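Local coordinates for protein esterase (PDB 7ATL) that hydrolyses carboxylic esters and, as a promiscuous acyltransferase, can also pass the acyl group to acceptors other than water, at residues G27-I32 and M55-Q60; T59-S64 and Y343-F348; G203-G208 and V268-D273; D272-L277 and S356-T361. One frame throughout, in Å; residues are numbered along the deposited sequence.

Interaction 1 of 4, residues G27-I32 and M55-Q60; sequences GSVVLI and MVRETQ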
loop_
_atom_site.group_PDB
_atom_site.type_symbol
_atom_site.label_atom_id
_atom_site.label_comp_id
_atom_site.label_asym_id
_atom_site.label_seq_id
_atom_site.Cartn_x
_atom_site.Cartn_y
_atom_site.Cartn_z
ATOM N N GLY A 27 7.563 -6.037 16.597
ATOM C CA GLY A 27 7.605 -7.302 15.838
ATOM C C GLY A 27 7.589 -7.060 14.335
ATOM O O GLY A 27 7.088 -6.001 13.875
ATOM N N SER A 28 8.152 -7.986 13.566
ATOM C CA SER A 28 8.189 -7.914 12.080
ATOM C C SER A 28 8.194 -9.324 11.510
ATOM O O SER A 28 8.599 -10.262 12.226
ATOM C CB SER A 28 9.357 -7.109 11.553
ATOM O OG SER A 28 10.559 -7.856 11.629
ATOM N N VAL A 29 7.686 -9.442 10.290
ATOM C CA VAL A 29 7.919 -10.593 9.382
ATOM C C VAL A 29 8.594 -10.047 8.126
ATOM O O VAL A 29 8.006 -9.159 7.509
ATOM C CB VAL A 29 6.596 -11.293 9.063
ATOM C CG1 VAL A 29 6.809 -12.449 8.099
ATOM C CG2 VAL A 29 5.913 -11.751 10.335
ATOM N N VAL A 30 9.795 -10.523 7.808
ATOM C CA VAL A 30 10.607 -10.095 6.631
ATOM C C VAL A 30 10.880 -11.311 5.732
ATOM O O VAL A 30 11.447 -12.292 6.228
ATOM C CB VAL A 30 11.926 -9.440 7.071
ATOM C CG1 VAL A 30 12.832 -9.188 5.882
ATOM C CG2 VAL A 30 11.703 -8.158 7.858
ATOM N N LEU A 31 10.503 -11.224 4.458
ATOM C CA LEU A 31 10.685 -12.280 3.425
ATOM C C LEU A 31 11.547 -11.726 2.271
ATOM O O LEU A 31 11.330 -10.562 1.827
ATOM C CB LEU A 31 9.314 -12.715 2.906
ATOM C CG LEU A 31 8.303 -13.218 3.941
ATOM C CD1 LEU A 31 7.040 -13.747 3.257
ATOM C CD2 LEU A 31 8.877 -14.299 4.837
ATOM N N ILE A 32 12.518 -12.504 1.796
ATOM C CA ILE A 32 13.354 -12.138 0.617
ATOM C C ILE A 32 13.386 -13.326 -0.345
ATOM O O ILE A 32 13.683 -14.457 0.112
ATOM C CB ILE A 32 14.769 -11.704 1.031
ATOM C CG1 ILE A 32 14.728 -10.554 2.033
ATOM C CG2 ILE A 32 15.598 -11.367 -0.200
ATOM C CD1 ILE A 32 15.892 -10.558 2.983
ATOM N N MET A 55 5.626 -13.099 17.515
ATOM C CA MET A 55 5.366 -12.917 16.063
ATOM C C MET A 55 5.742 -14.225 15.361
ATOM O O MET A 55 6.816 -14.762 15.679
ATOM C CB MET A 55 6.201 -11.767 15.484
ATOM C CG MET A 55 5.818 -11.404 14.033
ATOM S SD MET A 55 4.224 -10.547 13.849
ATOM C CE MET A 55 4.759 -8.900 14.319
ATOM N N VAL A 56 4.876 -14.723 14.489
ATOM C CA VAL A 56 5.147 -15.899 13.630
ATOM C C VAL A 56 4.978 -15.467 12.159
ATOM O O VAL A 56 4.411 -14.377 11.890
ATOM C CB VAL A 56 4.251 -17.103 14.007
ATOM C CG1 VAL A 56 4.443 -17.539 15.460
ATOM C CG2 VAL A 56 2.781 -16.871 13.699
ATOM N N ARG A 57 5.461 -16.302 11.230
ATOM C CA ARG A 57 5.504 -16.018 9.778
ATOM C C ARG A 57 4.080 -15.808 9.256
ATOM O O ARG A 57 3.891 -14.921 8.397
ATOM C CB ARG A 57 6.208 -17.173 9.067
ATOM C CG ARG A 57 6.513 -16.896 7.603
ATOM C CD ARG A 57 7.047 -18.124 6.905
ATOM N NE ARG A 57 7.120 -17.936 5.466
ATOM C CZ ARG A 57 8.047 -18.464 4.676
ATOM N NH1 ARG A 57 9.018 -19.212 5.177
ATOM N NH2 ARG A 57 8.025 -18.221 3.379
ATOM N N GLU A 58 3.120 -16.578 9.784
ATOM C CA GLU A 58 1.685 -16.584 9.365
ATOM C C GLU A 58 0.909 -15.422 10.014
ATOM O O GLU A 58 -0.272 -15.254 9.657
ATOM C CB GLU A 58 0.976 -17.892 9.743
ATOM C CG GLU A 58 1.685 -19.155 9.272
ATOM C CD GLU A 58 2.858 -19.615 10.129
ATOM O OE1 GLU A 58 2.781 -19.458 11.367
ATOM O OE2 GLU A 58 3.848 -20.113 9.547
ATOM N N THR A 59 1.512 -14.638 10.915
ATOM C CA THR A 59 0.803 -13.505 11.563
ATOM C C THR A 59 0.231 -12.568 10.488
ATOM O O THR A 59 0.980 -12.119 9.589
ATOM C CB THR A 59 1.690 -12.707 12.523
ATOM O OG1 THR A 59 2.201 -13.603 13.504
ATOM C CG2 THR A 59 0.927 -11.590 13.198
ATOM N N GLN A 60 -1.058 -12.273 10.591
ATOM C CA GLN A 60 -1.768 -11.356 9.666
ATOM C C GLN A 60 -1.560 -9.913 10.141
ATOM O O GLN A 60 -1.448 -9.667 11.378
ATOM C CB GLN A 60 -3.250 -11.717 9.596
ATOM C CG GLN A 60 -3.875 -11.366 8.264
ATOM C CD GLN A 60 -5.387 -11.373 8.292
ATOM O OE1 GLN A 60 -6.019 -11.080 9.314
ATOM N NE2 GLN A 60 -5.978 -11.665 7.139
#
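The carbonyl oxygen of Val-56 is gripped twice by a single residue: Thr-59 OG1 donates to Val-56 O at 2.8 Å, and Thr-59 N reaches Val-56 O at 3.1 Å. The hydroxyl comes from above the carbonyl plane, and together the two bonds close a type I beta turn from Val-56 to Thr-59. Residues Met-55 to Arg-57 run nearly parallel to strand 27-32 and meet it by van der Waals packing of side chains on side chains and on backbone. Met-55 has CG anti to its backbone N (chi1 -172°) and then bends at chi2 and chi3, so that CE folds over the bare backbone of Gly-27, 3.4 Å from Gly-27 C. Its CG lies 3.7 Å from Val-29 CG2, the same methyl that sits 3.4 Å from Val-56 O. The other methyl, Val-29 CG1, rests 3.8 Å from Arg-57 O. Farther along, Leu-31 CD2 lies over one face of the Arg-57 guanidinium, toward its rim, while the extended arginine chain crosses the leucine at about a right angle and ends in a salt bridge from NH2 to Asp-272. Strand 27-34 is flanked in its sheet by strands 37-44 and 355-361, and helix 271-283 packs on Val-29 and Leu-31.

Interaction 2 of 4, residues T59-S64 and Y343-F348; sequences TQFRLS and YGHSWF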
loop_
_atom_site.group_PDB
_atom_site.type_symbol
_atom_site.label_atom_id
_atom_site.label_comp_id
_atom_site.label_asym_id
_atom_site.label_seq_id
_atom_site.Cartn_x
_atom_site.Cartn_y
_atom_site.Cartn_z
ATOM N N THR A 59 1.512 -14.638 10.915
ATOM C CA THR A 59 0.803 -13.505 11.563
ATOM C C THR A 59 0.231 -12.568 10.488
ATOM O O THR A 59 0.980 -12.119 9.589
ATOM C CB THR A 59 1.690 -12.707 12.523
ATOM O OG1 THR A 59 2.201 -13.603 13.504
ATOM C CG2 THR A 59 0.927 -11.590 13.198
ATOM N N GLN A 60 -1.058 -12.273 10.591
ATOM C CA GLN A 60 -1.768 -11.356 9.666
ATOM C C GLN A 60 -1.560 -9.913 10.141
ATOM O O GLN A 60 -1.448 -9.667 11.378
ATOM C CB GLN A 60 -3.250 -11.717 9.596
ATOM C CG GLN A 60 -3.875 -11.366 8.264
ATOM C CD GLN A 60 -5.387 -11.373 8.292
ATOM O OE1 GLN A 60 -6.019 -11.080 9.314
ATOM N NE2 GLN A 60 -5.978 -11.665 7.139
ATOM N N PHE A 61 -1.506 -8.986 9.191
ATOM C CA PHE A 61 -1.350 -7.546 9.491
ATOM C C PHE A 61 -2.489 -6.737 8.878
ATOM O O PHE A 61 -3.104 -7.153 7.881
ATOM C CB PHE A 61 -0.015 -7.013 8.975
ATOM C CG PHE A 61 1.205 -7.580 9.643
ATOM C CD1 PHE A 61 1.679 -8.829 9.294
ATOM C CD2 PHE A 61 1.906 -6.837 10.569
ATOM C CE1 PHE A 61 2.823 -9.339 9.881
ATOM C CE2 PHE A 61 3.038 -7.357 11.178
ATOM C CZ PHE A 61 3.493 -8.608 10.831
ATOM N N ARG A 62 -2.760 -5.603 9.504
ATOM C CA ARG A 62 -3.452 -4.474 8.849
ATOM C C ARG A 62 -2.478 -3.947 7.802
ATOM O O ARG A 62 -1.327 -3.652 8.187
ATOM C CB ARG A 62 -3.828 -3.406 9.883
ATOM C CG ARG A 62 -4.818 -3.898 10.928
ATOM C CD ARG A 62 -5.010 -2.939 12.076
ATOM N NE ARG A 62 -5.878 -3.517 13.092
ATOM C CZ ARG A 62 -5.495 -4.372 14.041
ATOM N NH1 ARG A 62 -4.234 -4.764 14.154
ATOM N NH2 ARG A 62 -6.383 -4.811 14.901
ATOM N N LEU A 63 -2.906 -3.855 6.540
ATOM C CA LEU A 63 -1.973 -3.579 5.408
ATOM C C LEU A 63 -1.866 -2.086 5.067
ATOM O O LEU A 63 -0.850 -1.748 4.500
ATOM C CB LEU A 63 -2.411 -4.397 4.195
ATOM C CG LEU A 63 -2.191 -5.904 4.338
ATOM C CD1 LEU A 63 -2.713 -6.636 3.113
ATOM C CD2 LEU A 63 -0.725 -6.213 4.557
ATOM N N SER A 64 -2.823 -1.235 5.463
ATOM C CA SER A 64 -3.011 0.178 4.996
ATOM C C SER A 64 -2.680 0.262 3.493
ATOM O O SER A 64 -3.298 -0.506 2.734
ATOM C CB SER A 64 -2.265 1.198 5.857
ATOM O OG SER A 64 -0.898 0.842 6.060
ATOM N N TYR A 343 0.806 1.600 8.681
ATOM C CA TYR A 343 0.784 0.681 9.863
ATOM C C TYR A 343 2.195 0.150 10.162
ATOM O O TYR A 343 2.429 -0.301 11.294
ATOM C CB TYR A 343 -0.244 -0.449 9.708
ATOM C CG TYR A 343 -1.632 -0.091 10.185
ATOM C CD1 TYR A 343 -1.862 0.220 11.518
ATOM C CD2 TYR A 343 -2.717 -0.073 9.324
ATOM C CE1 TYR A 343 -3.129 0.543 11.980
ATOM C CE2 TYR A 343 -3.992 0.237 9.769
ATOM C CZ TYR A 343 -4.196 0.541 11.102
ATOM O OH TYR A 343 -5.430 0.858 11.568
ATOM N N GLY A 344 3.082 0.141 9.160
ATOM C CA GLY A 344 4.535 -0.013 9.360
ATOM C C GLY A 344 5.160 -0.959 8.355
ATOM O O GLY A 344 5.847 -1.861 8.796
ATOM N N HIS A 345 4.966 -0.757 7.052
ATOM C CA HIS A 345 5.393 -1.747 6.019
ATOM C C HIS A 345 6.229 -1.079 4.925
ATOM O O HIS A 345 6.064 0.156 4.698
ATOM C CB HIS A 345 4.220 -2.508 5.394
ATOM C CG HIS A 345 3.148 -2.930 6.346
ATOM N ND1 HIS A 345 3.412 -3.573 7.538
ATOM C CD2 HIS A 345 1.797 -2.804 6.266
ATOM C CE1 HIS A 345 2.265 -3.841 8.139
ATOM N NE2 HIS A 345 1.254 -3.363 7.384
ATOM N N SER A 346 7.126 -1.870 4.324
ATOM C CA SER A 346 7.837 -1.554 3.060
ATOM C C SER A 346 7.845 -2.804 2.174
ATOM O O SER A 346 7.707 -3.910 2.698
ATOM C CB SER A 346 9.221 -0.996 3.289
ATOM O OG SER A 346 10.034 -1.912 3.991
ATOM N N TRP A 347 7.897 -2.609 0.866
ATOM C CA TRP A 347 8.092 -3.710 -0.100
ATOM C C TRP A 347 8.721 -3.134 -1.370
ATOM O O TRP A 347 8.564 -1.935 -1.633
ATOM C CB TRP A 347 6.776 -4.448 -0.380
ATOM C CG TRP A 347 5.756 -3.587 -1.057
ATOM C CD1 TRP A 347 4.753 -2.896 -0.452
ATOM C CD2 TRP A 347 5.666 -3.292 -2.467
ATOM N NE1 TRP A 347 4.030 -2.216 -1.387
ATOM C CE2 TRP A 347 4.571 -2.419 -2.632
ATOM C CE3 TRP A 347 6.386 -3.677 -3.604
ATOM C CZ2 TRP A 347 4.188 -1.917 -3.884
ATOM C CZ3 TRP A 347 5.997 -3.192 -4.838
ATOM C CH2 TRP A 347 4.912 -2.327 -4.976
ATOM N N PHE A 348 9.457 -3.962 -2.097
ATOM C CA PHE A 348 10.053 -3.582 -3.396
ATOM C C PHE A 348 10.470 -4.859 -4.105
ATOM O O PHE A 348 10.748 -5.864 -3.433
ATOM C CB PHE A 348 11.215 -2.590 -3.229
ATOM C CG PHE A 348 12.445 -3.090 -2.504
ATOM C CD1 PHE A 348 13.427 -3.811 -3.171
ATOM C CD2 PHE A 348 12.646 -2.804 -1.158
ATOM C CE1 PHE A 348 14.568 -4.242 -2.506
ATOM C CE2 PHE A 348 13.787 -3.236 -0.498
ATOM C CZ PHE A 348 14.743 -3.957 -1.169
#
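A classic beta bulge, in which Gly-344 and His-345 both face Gly-341 of strand 337-341, marks where segment 343-348 enters the sheet of this beta-lactamase-like fold. Hydrogen bonds form the first group. His-345 NE2 donates to Arg-62 O at 2.7 Å and 171°; the oxygen lies in the imidazole plane and offers an in-plane lone pair. Because His-345 ND1 is bonded to the backbone N of Thr-361, the ring is probably neutral with its proton on NE2, and both nitrogens are satisfied. Tyr-343 N points almost straight at Ser-64 OG, 3.2 Å away at 177°, and that hydroxyl in turn makes a weak bond to Leu-63 O. Ser-64 directly precedes Ser-65, which with Lys-68 fits an SxxK pattern at the start of helix 67-80, as in family VIII carboxylesterases, where this serine is the nucleophile. The second group is CH-pi: Arg-62 CB sits over one face of the Tyr-343 ring, 3.8 Å from its centroid, and Arg-62 CD continues along it to 3.7 Å from Tyr-343 CZ. The extended arginine chain thereby carries its guanidinium past the ring to Pro-251 O. The third is aromatic: the Phe-61 and His-345 rings meet obliquely, planes at 87°, with Phe-61 CD2 3.9 Å from His-345 CE1.

Interaction 3 of 4, residues G203-G208 and V268-D273; sequences GLRNTG and VGDADD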
loop_
_atom_site.group_PDB
_atom_site.type_symbol
_atom_site.label_atom_id
_atom_site.label_comp_id
_atom_site.label_asym_id
_atom_site.label_seq_id
_atom_site.Cartn_x
_atom_site.Cartn_y
_atom_site.Cartn_z
ATOM N N GLY A 203 -3.427 -17.925 -5.696
ATOM C CA GLY A 203 -3.485 -18.929 -4.613
ATOM C C GLY A 203 -3.229 -18.350 -3.221
ATOM O O GLY A 203 -2.743 -19.093 -2.348
ATOM N N LEU A 204 -3.587 -17.092 -2.971
ATOM C CA LEU A 204 -3.320 -16.423 -1.668
ATOM C C LEU A 204 -4.068 -17.177 -0.562
ATOM O O LEU A 204 -5.191 -17.607 -0.809
ATOM C CB LEU A 204 -3.778 -14.958 -1.745
ATOM C CG LEU A 204 -3.129 -14.079 -2.826
ATOM C CD1 LEU A 204 -3.540 -12.633 -2.641
ATOM C CD2 LEU A 204 -1.614 -14.187 -2.824
ATOM N N ARG A 205 -3.493 -17.309 0.628
ATOM C CA ARG A 205 -4.120 -18.122 1.708
ATOM C C ARG A 205 -4.945 -17.243 2.661
ATOM O O ARG A 205 -5.901 -17.783 3.263
ATOM C CB ARG A 205 -3.086 -18.949 2.489
ATOM C CG ARG A 205 -1.809 -18.212 2.866
ATOM C CD ARG A 205 -0.896 -19.048 3.748
ATOM N NE ARG A 205 0.163 -18.235 4.335
ATOM C CZ ARG A 205 1.167 -18.718 5.060
ATOM N NH1 ARG A 205 2.072 -17.898 5.571
ATOM N NH2 ARG A 205 1.264 -20.018 5.276
ATOM N N ASN A 206 -4.602 -15.961 2.839
ATOM C CA ASN A 206 -5.102 -15.219 4.018
ATOM C C ASN A 206 -5.077 -13.703 3.802
ATOM O O ASN A 206 -4.549 -12.979 4.670
ATOM C CB ASN A 206 -4.302 -15.657 5.246
ATOM C CG ASN A 206 -4.942 -15.206 6.536
ATOM O OD1 ASN A 206 -4.229 -14.898 7.483
ATOM N ND2 ASN A 206 -6.268 -15.137 6.558
ATOM N N THR A 207 -5.710 -13.211 2.738
ATOM C CA THR A 207 -5.714 -11.765 2.435
ATOM C C THR A 207 -7.117 -11.343 1.994
ATOM O O THR A 207 -7.697 -12.012 1.127
ATOM C CB THR A 207 -4.602 -11.448 1.429
ATOM O OG1 THR A 207 -3.347 -11.629 2.100
ATOM C CG2 THR A 207 -4.716 -10.051 0.847
ATOM N N GLY A 208 -7.622 -10.249 2.562
ATOM C CA GLY A 208 -8.963 -9.733 2.253
ATOM C C GLY A 208 -9.187 -8.405 2.935
ATOM O O GLY A 208 -8.178 -7.717 3.206
ATOM N N VAL A 268 -6.315 -6.534 5.000
ATOM C CA VAL A 268 -5.518 -7.353 5.957
ATOM C C VAL A 268 -4.898 -8.514 5.172
ATOM O O VAL A 268 -5.517 -8.949 4.174
ATOM C CB VAL A 268 -6.402 -7.882 7.100
ATOM C CG1 VAL A 268 -6.870 -6.741 7.991
ATOM C CG2 VAL A 268 -7.580 -8.704 6.596
ATOM N N GLY A 269 -3.732 -8.999 5.605
ATOM C CA GLY A 269 -3.028 -10.101 4.931
ATOM C C GLY A 269 -1.668 -10.403 5.538
ATOM O O GLY A 269 -1.133 -9.557 6.296
ATOM N N ASP A 270 -1.121 -11.576 5.192
ATOM C CA ASP A 270 0.186 -12.055 5.703
ATOM C C ASP A 270 1.269 -11.700 4.694
ATOM O O ASP A 270 0.944 -11.341 3.572
ATOM C CB ASP A 270 0.135 -13.536 6.086
ATOM C CG ASP A 270 -0.084 -14.480 4.932
ATOM O OD1 ASP A 270 0.028 -14.009 3.788
ATOM O OD2 ASP A 270 -0.359 -15.687 5.198
ATOM N N ALA A 271 2.516 -11.779 5.131
ATOM C CA ALA A 271 3.720 -11.423 4.355
ATOM C C ALA A 271 3.821 -12.310 3.102
ATOM O O ALA A 271 4.092 -11.760 2.025
ATOM C CB ALA A 271 4.925 -11.531 5.260
ATOM N N ASP A 272 3.567 -13.618 3.209
ATOM C CA ASP A 272 3.732 -14.568 2.073
ATOM C C ASP A 272 2.758 -14.231 0.952
ATOM O O ASP A 272 3.133 -14.467 -0.218
ATOM C CB ASP A 272 3.561 -16.033 2.480
ATOM C CG ASP A 272 4.816 -16.524 3.168
ATOM O OD1 ASP A 272 5.760 -16.806 2.453
ATOM O OD2 ASP A 272 4.872 -16.503 4.420
ATOM N N ASP A 273 1.553 -13.756 1.279
ATOM C CA ASP A 273 0.568 -13.343 0.248
ATOM C C ASP A 273 1.152 -12.101 -0.432
ATOM O O ASP A 273 1.153 -12.054 -1.641
ATOM C CB ASP A 273 -0.853 -13.176 0.804
ATOM C CG ASP A 273 -1.658 -14.457 1.049
ATOM O OD1 ASP A 273 -1.288 -15.540 0.541
ATOM O OD2 ASP A 273 -2.674 -14.358 1.750
HETATM O O HOH W 1 2.853 -15.357 5.746
HETATM O O HOH W 2 -1.284 -9.923 2.005
#
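The Arg-205 guanidinium has Asp-270 OD2 at its edge, near its plane, and water 1 in the plane on NH1; Asp-272 OD2 approaches obliquely. The Asp-270 carboxylate is turned 56° from the guanidinium and that of Asp-272 85°, so neither makes a flat two-pronged pair. The main salt bridge joins Arg-205 NE to the syn lone pair of Asp-270 OD2 at 2.7 Å. The ion pair from Arg-205 NH1 to Asp-272 OD2 is long and weak, 3.3 Å, with water 1 linking the same groups, while Asp-272 OD1 forms a salt bridge with Arg-57 NH2.

The Asp-273 carboxylate grips the loop with both oxygens. Its OD1 takes Arg-205 N on a syn lone pair at 2.8 Å. Asp-273 OD2 accepts Asn-206 N at 2.7 Å, also syn, and Thr-207 OG1 at 2.8 Å on its anti side. Three donors on a buried carboxylate would probably favour its charged form. Asp-270, the helix N-cap, accepts Asp-273 N through OD1. Beyond, Gly-208 and Val-268 form a single antiparallel hydrogen-bonded pair, with Val-268 N 2.8 Å from Gly-208 O.

The loop leaves helix 190-199, closed by a Schellman motif at Gly-203, and bonds across to the start of helix 271-283; strand 268-269 pairs with strand 61-62, and Tyr-70 of helix 67-80 packs on Leu-204, Thr-207 and Asp-273.

Interaction 4 of 4, residues D272-L277 and S356-T361; sequences DDVLQL and SVVALT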
loop_
_atom_site.group_PDB
_atom_site.type_symbol
_atom_site.label_atom_id
_atom_site.label_comp_id
_atom_site.label_asym_id
_atom_site.label_seq_id
_atom_site.Cartn_x
_atom_site.Cartn_y
_atom_site.Cartn_z
ATOM N N ASP A 272 3.567 -13.618 3.209
ATOM C CA ASP A 272 3.732 -14.568 2.073
ATOM C C ASP A 272 2.758 -14.231 0.952
ATOM O O ASP A 272 3.133 -14.467 -0.218
ATOM C CB ASP A 272 3.561 -16.033 2.480
ATOM C CG ASP A 272 4.816 -16.524 3.168
ATOM O OD1 ASP A 272 5.760 -16.806 2.453
ATOM O OD2 ASP A 272 4.872 -16.503 4.420
ATOM N N ASP A 273 1.553 -13.756 1.279
ATOM C CA ASP A 273 0.568 -13.343 0.248
ATOM C C ASP A 273 1.152 -12.101 -0.432
ATOM O O ASP A 273 1.153 -12.054 -1.641
ATOM C CB ASP A 273 -0.853 -13.176 0.804
ATOM C CG ASP A 273 -1.658 -14.457 1.049
ATOM O OD1 ASP A 273 -1.288 -15.540 0.541
ATOM O OD2 ASP A 273 -2.674 -14.358 1.750
ATOM N N VAL A 274 1.759 -11.184 0.308
ATOM C CA VAL A 274 2.343 -9.943 -0.283
ATOM C C VAL A 274 3.518 -10.320 -1.194
ATOM O O VAL A 274 3.695 -9.663 -2.237
ATOM C CB VAL A 274 2.757 -8.952 0.821
ATOM C CG1 VAL A 274 3.496 -7.731 0.280
ATOM C CG2 VAL A 274 1.553 -8.530 1.650
ATOM N N LEU A 275 4.298 -11.335 -0.825
ATOM C CA LEU A 275 5.482 -11.744 -1.613
ATOM C C LEU A 275 5.013 -12.329 -2.945
ATOM O O LEU A 275 5.681 -12.060 -3.956
ATOM C CB LEU A 275 6.318 -12.760 -0.836
ATOM C CG LEU A 275 7.559 -13.245 -1.586
ATOM C CD1 LEU A 275 8.410 -12.076 -2.057
ATOM C CD2 LEU A 275 8.390 -14.161 -0.716
ATOM N N GLN A 276 3.916 -13.101 -2.935
ATOM C CA GLN A 276 3.258 -13.637 -4.158
ATOM C C GLN A 276 2.915 -12.447 -5.047
ATOM O O GLN A 276 3.236 -12.484 -6.245
ATOM C CB GLN A 276 1.961 -14.393 -3.848
ATOM C CG GLN A 276 2.142 -15.848 -3.432
ATOM C CD GLN A 276 3.034 -16.543 -4.434
ATOM O OE1 GLN A 276 2.728 -16.631 -5.635
ATOM N NE2 GLN A 276 4.186 -16.980 -3.953
ATOM N N LEU A 277 2.284 -11.426 -4.465
ATOM C CA LEU A 277 1.881 -10.204 -5.202
ATOM C C LEU A 277 3.119 -9.530 -5.833
ATOM O O LEU A 277 3.067 -9.153 -7.017
ATOM C CB LEU A 277 1.169 -9.262 -4.229
ATOM C CG LEU A 277 1.033 -7.825 -4.718
ATOM C CD1 LEU A 277 0.155 -7.797 -5.969
ATOM C CD2 LEU A 277 0.475 -6.919 -3.623
ATOM N N SER A 356 12.807 -9.664 -4.586
ATOM C CA SER A 356 11.615 -9.072 -3.937
ATOM C C SER A 356 11.858 -9.082 -2.420
ATOM O O SER A 356 12.444 -10.053 -1.874
ATOM C CB SER A 356 10.342 -9.789 -4.321
ATOM O OG SER A 356 10.176 -9.894 -5.732
ATOM N N VAL A 357 11.463 -8.003 -1.762
ATOM C CA VAL A 357 11.601 -7.809 -0.293
ATOM C C VAL A 357 10.233 -7.413 0.248
ATOM O O VAL A 357 9.623 -6.528 -0.312
ATOM C CB VAL A 357 12.669 -6.750 0.014
ATOM C CG1 VAL A 357 12.714 -6.360 1.484
ATOM C CG2 VAL A 357 14.025 -7.234 -0.465
ATOM N N VAL A 358 9.774 -8.088 1.284
ATOM C CA VAL A 358 8.546 -7.723 2.047
ATOM C C VAL A 358 8.951 -7.548 3.515
ATOM O O VAL A 358 9.542 -8.477 4.098
ATOM C CB VAL A 358 7.445 -8.785 1.884
ATOM C CG1 VAL A 358 6.324 -8.553 2.884
ATOM C CG2 VAL A 358 6.903 -8.822 0.470
ATOM N N ALA A 359 8.651 -6.395 4.089
ATOM C CA ALA A 359 9.009 -6.050 5.478
ATOM C C ALA A 359 7.767 -5.510 6.185
ATOM O O ALA A 359 7.553 -4.283 6.165
ATOM C CB ALA A 359 10.121 -5.046 5.442
ATOM N N LEU A 360 6.943 -6.409 6.721
ATOM C CA LEU A 360 5.711 -6.051 7.476
ATOM C C LEU A 360 6.085 -5.861 8.938
ATOM O O LEU A 360 6.786 -6.726 9.462
ATOM C CB LEU A 360 4.673 -7.167 7.310
ATOM C CG LEU A 360 4.226 -7.436 5.870
ATOM C CD1 LEU A 360 2.975 -8.304 5.849
ATOM C CD2 LEU A 360 3.976 -6.153 5.089
ATOM N N THR A 361 5.680 -4.758 9.555
ATOM C CA THR A 361 5.834 -4.542 11.022
ATOM C C THR A 361 4.497 -4.113 11.618
ATOM O O THR A 361 3.567 -3.800 10.884
ATOM C CB THR A 361 6.941 -3.543 11.413
ATOM O OG1 THR A 361 6.411 -2.226 11.555
ATOM C CG2 THR A 361 8.109 -3.517 10.449
#
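Helix 271-283 packs against the central antiparallel sheet, and here its first turns lie on strand 355-361. The short segments run roughly antiparallel, their axes 8.5 Å apart at closest approach and crossing at 149°, and the interface is buried and apolar. Val-358 occupies the middle, directing both methyls at the helix. Its CG2 touches Val-274 CG1 at 3.6 Å and comes 3.8 Å from the backbone N of Leu-275, so this methyl lodges between two consecutive residues of the helix. Val-274 CG1 stands anti to its backbone N (chi1 174°), which brings it down onto both methyls of Val-358; its other methyl, CG2, reaches Leu-360 CD1 more loosely at 4.4 Å. On the far side of Val-358, Leu-275 also holds CG anti to the backbone N (chi1 180°), which lets the tip of a side chain that leaves the helix along its flank swing back until CD1 lies 3.8 Å from Ser-356 CB. The hydroxyl of that serine is bonded to Glu-279, one turn further along the same helix. With Val-357 turned away from the helix, and helix 372-381 covering the opposite face of the sheet, this layering is typical of the alpha/beta sandwich of the serine beta-lactamase fold.

The four contacts cluster tightly, their centres 8 to 12 Å apart. Interactions 1, 2 and 4 all reach the seven-stranded sheet, through the successive neighbours 27-34, 355-361 and 345-350, whereas interactions 3 and 4 share helix 271-283. Interactions 1 and 2 follow on at Thr-59 and Gln-60, and strand 61-62 then pairs with strand 268-269 of interaction 3. Along the chain, interaction 1 closes before interactions 3 and 4 open, interaction 3 falls within the long span bridged by interaction 2, and interactions 2 and 4 alternate. Early and late parts of the chain are thus joined in one alpha/beta core, with interaction 2 lying near the probable SxxK residues.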